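Local atomic coordinates of pullulanase (Bacillus acidopullulyticus, PDB entry 2WAN), a protein that hydrolyses the alpha-1,6-glucosidic linkages of pullulan and of branched starch polysaccharides, as a debranching enzyme of the alpha-amylase type. Residues V382-P394 / M561-Y573. Numbering follows the deposited sequence. Where two conformers were deposited one is given.
Sequences VTVNGTTQTAVDP and MVSDFDKIVPQYY
Ile568, on the short helix 564-568, fills the apolar centre: its CG1 lies 3.6 Å from Ala391 CB, and its CD1 meets the Pro394 ring end-on at CD. With CG1 anti to the carbonyl carbon (chi1 -58°) and CD1 extended beyond it, the branch reaches the strand although the CB points away from it. Pro394 also lays its CB obliquely against Phe565 CE1, while Phe565 CD1 lies over the centre of the Tyr573 ring and the Phe565 ring meets Phe602 edge-to-face. At the other end Val384 CG1 touches Pro570 CG, and Val382 CB and CG1 rest against the carbonyl oxygens of Lys567 and Ile568 at the end of the helix, where water 1 joins Val382 O to Lys567 O.

Farther out, Lys567 runs across Gln389 at about a right angle, its CG 3.6 Å from Gln389 OE1. A bend at chi3 (-71°) brings Lys567 NZ to Thr390 O at 3.0 Å, in the carbonyl plane. Asp564 OD1 accepts from Val392 N at 2.9 Å, met from above the carboxylate plane. Waters 2 and 3 link the Gln389 amide to Met561 O.

The contact thus fastens the CBM48 beta-domain to the catalytic alpha-amylase domain. Both direct bonds join a charged helix side chain to backbone at or just after the end of strand 388-391: Lys567 donates to a carbonyl, Asp564 accepts from an N-H. The long 4.0 Å pairing of Lys567 NZ with Asp564 OD1 probably lets each charge temper the other at this partly hydrated edge.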
loop_
_atom_site.group_PDB
_atom_site.type_symbol
_atom_site.label_atom_id
_atom_site.label_comp_id
_atom_site.label_asym_id
_atom_site.label_seq_id
_atom_site.Cartn_x
_atom_site.Cartn_y
_atom_site.Cartn_z
ATOM N N VAL A 382 27.062 4.096 14.950
ATOM C CA VAL A 382 26.278 5.284 15.265
ATOM C C VAL A 382 26.090 5.400 16.765
ATOM O O VAL A 382 25.562 4.484 17.403
ATOM C CB VAL A 382 24.869 5.239 14.589
ATOM C CG1 VAL A 382 24.100 6.514 14.877
ATOM C CG2 VAL A 382 24.991 5.030 13.071
ATOM N N THR A 383 26.532 6.534 17.313
ATOM C CA THR A 383 26.343 6.846 18.722
ATOM C C THR A 383 25.175 7.817 18.865
ATOM O O THR A 383 25.222 8.936 18.344
ATOM C CB THR A 383 27.629 7.445 19.356
ATOM O OG1 THR A 383 28.714 6.512 19.190
ATOM C CG2 THR A 383 27.404 7.722 20.849
ATOM N N VAL A 384 24.126 7.384 19.551
ATOM C CA VAL A 384 22.993 8.254 19.839
ATOM C C VAL A 384 22.782 8.334 21.337
ATOM O O VAL A 384 22.498 7.321 21.979
ATOM C CB VAL A 384 21.695 7.749 19.179
ATOM C CG1 VAL A 384 20.505 8.535 19.704
ATOM C CG2 VAL A 384 21.786 7.876 17.668
ATOM N N ASN A 385 22.919 9.539 21.883
ATOM C CA ASN A 385 22.775 9.755 23.314
ATOM C C ASN A 385 23.603 8.738 24.093
ATOM O O ASN A 385 24.831 8.710 23.994
ATOM C CB ASN A 385 21.303 9.668 23.706
ATOM C CG ASN A 385 20.995 10.417 24.978
ATOM O OD1 ASN A 385 21.870 11.058 25.556
ATOM N ND2 ASN A 385 19.740 10.353 25.417
ATOM N N GLY A 386 22.930 7.885 24.853
ATOM C CA GLY A 386 23.630 6.894 25.660
ATOM C C GLY A 386 23.773 5.499 25.071
ATOM O O GLY A 386 23.400 4.522 25.718
ATOM N N THR A 387 24.318 5.385 23.856
ATOM C CA THR A 387 24.588 4.055 23.294
ATOM C C THR A 387 25.158 4.047 21.863
ATOM O O THR A 387 24.891 4.955 21.068
ATOM C CB THR A 387 23.338 3.144 23.390
ATOM O OG1 THR A 387 22.471 3.376 22.275
ATOM C CG2 THR A 387 22.578 3.422 24.678
ATOM N N THR A 388 25.950 3.019 21.553
ATOM C CA THR A 388 26.572 2.908 20.231
ATOM C C THR A 388 26.210 1.559 19.615
ATOM O O THR A 388 26.347 0.515 20.255
ATOM C CB THR A 388 28.103 3.055 20.329
ATOM O OG1 THR A 388 28.419 4.361 20.825
ATOM C CG2 THR A 388 28.766 2.888 18.957
ATOM N N GLN A 389 25.714 1.587 18.382
ATOM C CA GLN A 389 25.435 0.352 17.659
ATOM C C GLN A 389 25.942 0.457 16.233
ATOM O O GLN A 389 26.254 1.552 15.764
ATOM C CB GLN A 389 23.929 0.070 17.645
ATOM C CG GLN A 389 23.257 0.066 19.035
ATOM C CD GLN A 389 21.792 -0.331 18.957
ATOM O OE1 GLN A 389 21.468 -1.492 18.700
ATOM N NE2 GLN A 389 20.906 0.625 19.188
ATOM N N THR A 390 26.012 -0.685 15.544
ATOM C CA THR A 390 26.380 -0.690 14.124
ATOM C C THR A 390 25.144 -0.979 13.279
ATOM O O THR A 390 24.215 -1.668 13.726
ATOM C CB THR A 390 27.478 -1.722 13.792
ATOM O OG1 THR A 390 27.031 -3.020 14.174
ATOM C CG2 THR A 390 28.770 -1.402 14.549
ATOM N N ALA A 391 25.146 -0.468 12.055
ATOM C CA ALA A 391 24.004 -0.658 11.152
ATOM C C ALA A 391 24.500 -0.804 9.717
ATOM O O ALA A 391 25.517 -0.215 9.320
ATOM C CB ALA A 391 23.031 0.510 11.271
ATOM N N VAL A 392 23.789 -1.627 8.958
ATOM C CA VAL A 392 23.966 -1.697 7.508
ATOM C C VAL A 392 23.308 -0.449 6.899
ATOM O O VAL A 392 22.218 -0.033 7.316
ATOM C CB VAL A 392 23.361 -3.019 6.937
ATOM C CG1 VAL A 392 23.435 -3.053 5.376
ATOM C CG2 VAL A 392 24.057 -4.234 7.534
ATOM N N ASP A 393 23.996 0.170 5.944
ATOM C CA ASP A 393 23.465 1.298 5.203
ATOM C C ASP A 393 22.092 0.944 4.594
ATOM O O ASP A 393 22.017 0.019 3.795
ATOM C CB ASP A 393 24.440 1.632 4.078
ATOM C CG ASP A 393 24.213 3.007 3.477
ATOM O OD1 ASP A 393 23.087 3.524 3.554
ATOM O OD2 ASP A 393 25.197 3.595 2.938
ATOM N N PRO A 394 21.019 1.690 4.952
ATOM C CA PRO A 394 19.708 1.439 4.321
ATOM C C PRO A 394 19.750 1.574 2.794
ATOM O O PRO A 394 18.892 1.011 2.096
ATOM C CB PRO A 394 18.818 2.537 4.923
ATOM C CG PRO A 394 19.408 2.764 6.279
ATOM C CD PRO A 394 20.908 2.724 6.003
ATOM N N MET A 561 13.634 -1.877 16.453
ATOM C CA MET A 561 14.711 -1.867 17.459
ATOM C C MET A 561 16.035 -2.477 16.967
ATOM O O MET A 561 17.105 -1.883 17.165
ATOM C CB MET A 561 14.251 -2.501 18.786
ATOM C CG MET A 561 13.303 -1.611 19.588
ATOM S SD MET A 561 12.397 -2.517 20.861
ATOM C CE MET A 561 13.719 -3.393 21.718
ATOM N N VAL A 562 15.956 -3.653 16.343
ATOM C CA VAL A 562 17.114 -4.332 15.749
ATOM C C VAL A 562 17.278 -3.998 14.255
ATOM O O VAL A 562 18.243 -4.437 13.604
ATOM C CB VAL A 562 17.049 -5.871 15.922
ATOM C CG1 VAL A 562 17.230 -6.263 17.412
ATOM C CG2 VAL A 562 15.752 -6.450 15.327
ATOM N N SER A 563 16.337 -3.220 13.732
ATOM C CA SER A 563 16.368 -2.799 12.328
ATOM C C SER A 563 17.423 -1.717 12.131
ATOM O O SER A 563 17.697 -0.945 13.040
ATOM C CB SER A 563 14.989 -2.294 11.889
ATOM O OG SER A 563 14.607 -1.083 12.521
ATOM N N ASP A 564 18.030 -1.673 10.951
ATOM C CA ASP A 564 18.985 -0.606 10.633
ATOM C C ASP A 564 18.383 0.787 10.836
ATOM O O ASP A 564 19.049 1.677 11.366
ATOM C CB ASP A 564 19.528 -0.783 9.214
ATOM C CG ASP A 564 20.306 -2.077 9.062
ATOM O OD1 ASP A 564 21.166 -2.348 9.932
ATOM O OD2 ASP A 564 20.022 -2.856 8.118
ATOM N N PHE A 565 17.110 0.958 10.470
ATOM C CA PHE A 565 16.415 2.234 10.696
ATOM C C PHE A 565 16.501 2.696 12.160
ATOM O O PHE A 565 16.864 3.846 12.421
ATOM C CB PHE A 565 14.935 2.139 10.285
ATOM C CG PHE A 565 14.702 2.083 8.776
ATOM C CD1 PHE A 565 15.500 2.799 7.898
ATOM C CD2 PHE A 565 13.630 1.354 8.261
ATOM C CE1 PHE A 565 15.279 2.756 6.519
ATOM C CE2 PHE A 565 13.392 1.309 6.892
ATOM C CZ PHE A 565 14.219 2.014 6.023
ATOM N N ASP A 566 16.169 1.804 13.097
ATOM C CA ASP A 566 16.097 2.160 14.520
ATOM C C ASP A 566 17.473 2.322 15.132
ATOM O O ASP A 566 17.628 3.053 16.114
ATOM C CB ASP A 566 15.280 1.144 15.337
ATOM C CG ASP A 566 13.812 1.552 15.484
ATOM O OD1 ASP A 566 13.467 2.698 15.115
ATOM O OD2 ASP A 566 13.005 0.711 15.945
ATOM N N LYS A 567 18.471 1.658 14.544
ATOM C CA LYS A 567 19.856 1.835 15.011
ATOM C C LYS A 567 20.484 3.159 14.534
ATOM O O LYS A 567 21.463 3.631 15.114
ATOM C CB LYS A 567 20.725 0.612 14.652
ATOM C CG LYS A 567 20.304 -0.668 15.396
ATOM C CD LYS A 567 21.225 -1.871 15.123
ATOM C CE LYS A 567 21.104 -2.461 13.715
ATOM N NZ LYS A 567 22.022 -3.646 13.583
ATOM N N ILE A 568 19.924 3.769 13.494
ATOM C CA ILE A 568 20.480 5.006 12.943
ATOM C C ILE A 568 19.713 6.239 13.438
ATOM O O ILE A 568 20.327 7.216 13.873
ATOM C CB ILE A 568 20.568 4.955 11.387
ATOM C CG1 ILE A 568 21.433 3.759 10.962
ATOM C CG2 ILE A 568 21.124 6.288 10.803
ATOM C CD1 ILE A 568 21.414 3.466 9.470
ATOM N N VAL A 569 18.381 6.190 13.364
ATOM C CA VAL A 569 17.529 7.296 13.825
ATOM C C VAL A 569 16.378 6.694 14.648
ATOM O O VAL A 569 15.303 6.405 14.094
ATOM C CB VAL A 569 16.950 8.149 12.659
ATOM C CG1 VAL A 569 16.406 9.482 13.185
ATOM C CG2 VAL A 569 18.002 8.433 11.577
ATOM N N PRO A 570 16.611 6.480 15.966
ATOM C CA PRO A 570 15.683 5.754 16.832
ATOM C C PRO A 570 14.219 6.165 16.670
ATOM O O PRO A 570 13.867 7.345 16.820
ATOM C CB PRO A 570 16.226 6.048 18.242
ATOM C CG PRO A 570 17.714 6.096 18.019
ATOM C CD PRO A 570 17.868 6.802 16.684
ATOM N N GLN A 571 13.404 5.167 16.317
ATOM C CA GLN A 571 11.938 5.272 16.126
ATOM C C GLN A 571 11.405 6.070 14.946
ATOM O O GLN A 571 10.262 5.860 14.544
ATOM C CB GLN A 571 11.229 5.781 17.389
ATOM C CG GLN A 571 11.322 4.850 18.587
ATOM C CD GLN A 571 10.484 5.373 19.740
ATOM O OE1 GLN A 571 9.723 6.333 19.580
ATOM N NE2 GLN A 571 10.632 4.760 20.907
ATOM N N TYR A 572 12.198 7.000 14.420
ATOM C CA TYR A 572 11.704 8.004 13.495
ATOM C C TYR A 572 11.175 7.451 12.168
ATOM O O TYR A 572 10.323 8.078 11.540
ATOM C CB TYR A 572 12.775 9.072 13.220
ATOM C CG TYR A 572 12.261 10.229 12.383
ATOM C CD1 TYR A 572 11.492 11.240 12.959
ATOM C CD2 TYR A 572 12.557 10.321 11.020
ATOM C CE1 TYR A 572 11.020 12.285 12.210
ATOM C CE2 TYR A 572 12.089 11.363 10.257
ATOM C CZ TYR A 572 11.320 12.349 10.858
ATOM O OH TYR A 572 10.853 13.379 10.122
ATOM N N TYR A 573 11.691 6.302 11.731
ATOM C CA TYR A 573 11.206 5.720 10.462
ATOM C C TYR A 573 9.857 5.013 10.614
ATOM O O TYR A 573 9.281 4.569 9.610
ATOM C CB TYR A 573 12.250 4.773 9.833
ATOM C CG TYR A 573 13.435 5.486 9.201
ATOM C CD1 TYR A 573 13.371 5.954 7.877
ATOM C CD2 TYR A 573 14.622 5.680 9.919
ATOM C CE1 TYR A 573 14.463 6.609 7.280
ATOM C CE2 TYR A 573 15.714 6.335 9.342
ATOM C CZ TYR A 573 15.627 6.795 8.020
ATOM O OH TYR A 573 16.720 7.423 7.439
HETATM O O HOH W 1 22.940 3.300 17.402
HETATM O O HOH W 2 19.442 -3.130 18.292
HETATM O O HOH W 3 17.939 -0.031 18.995
HETATM O O HOH W 4 25.198 -4.508 12.776
#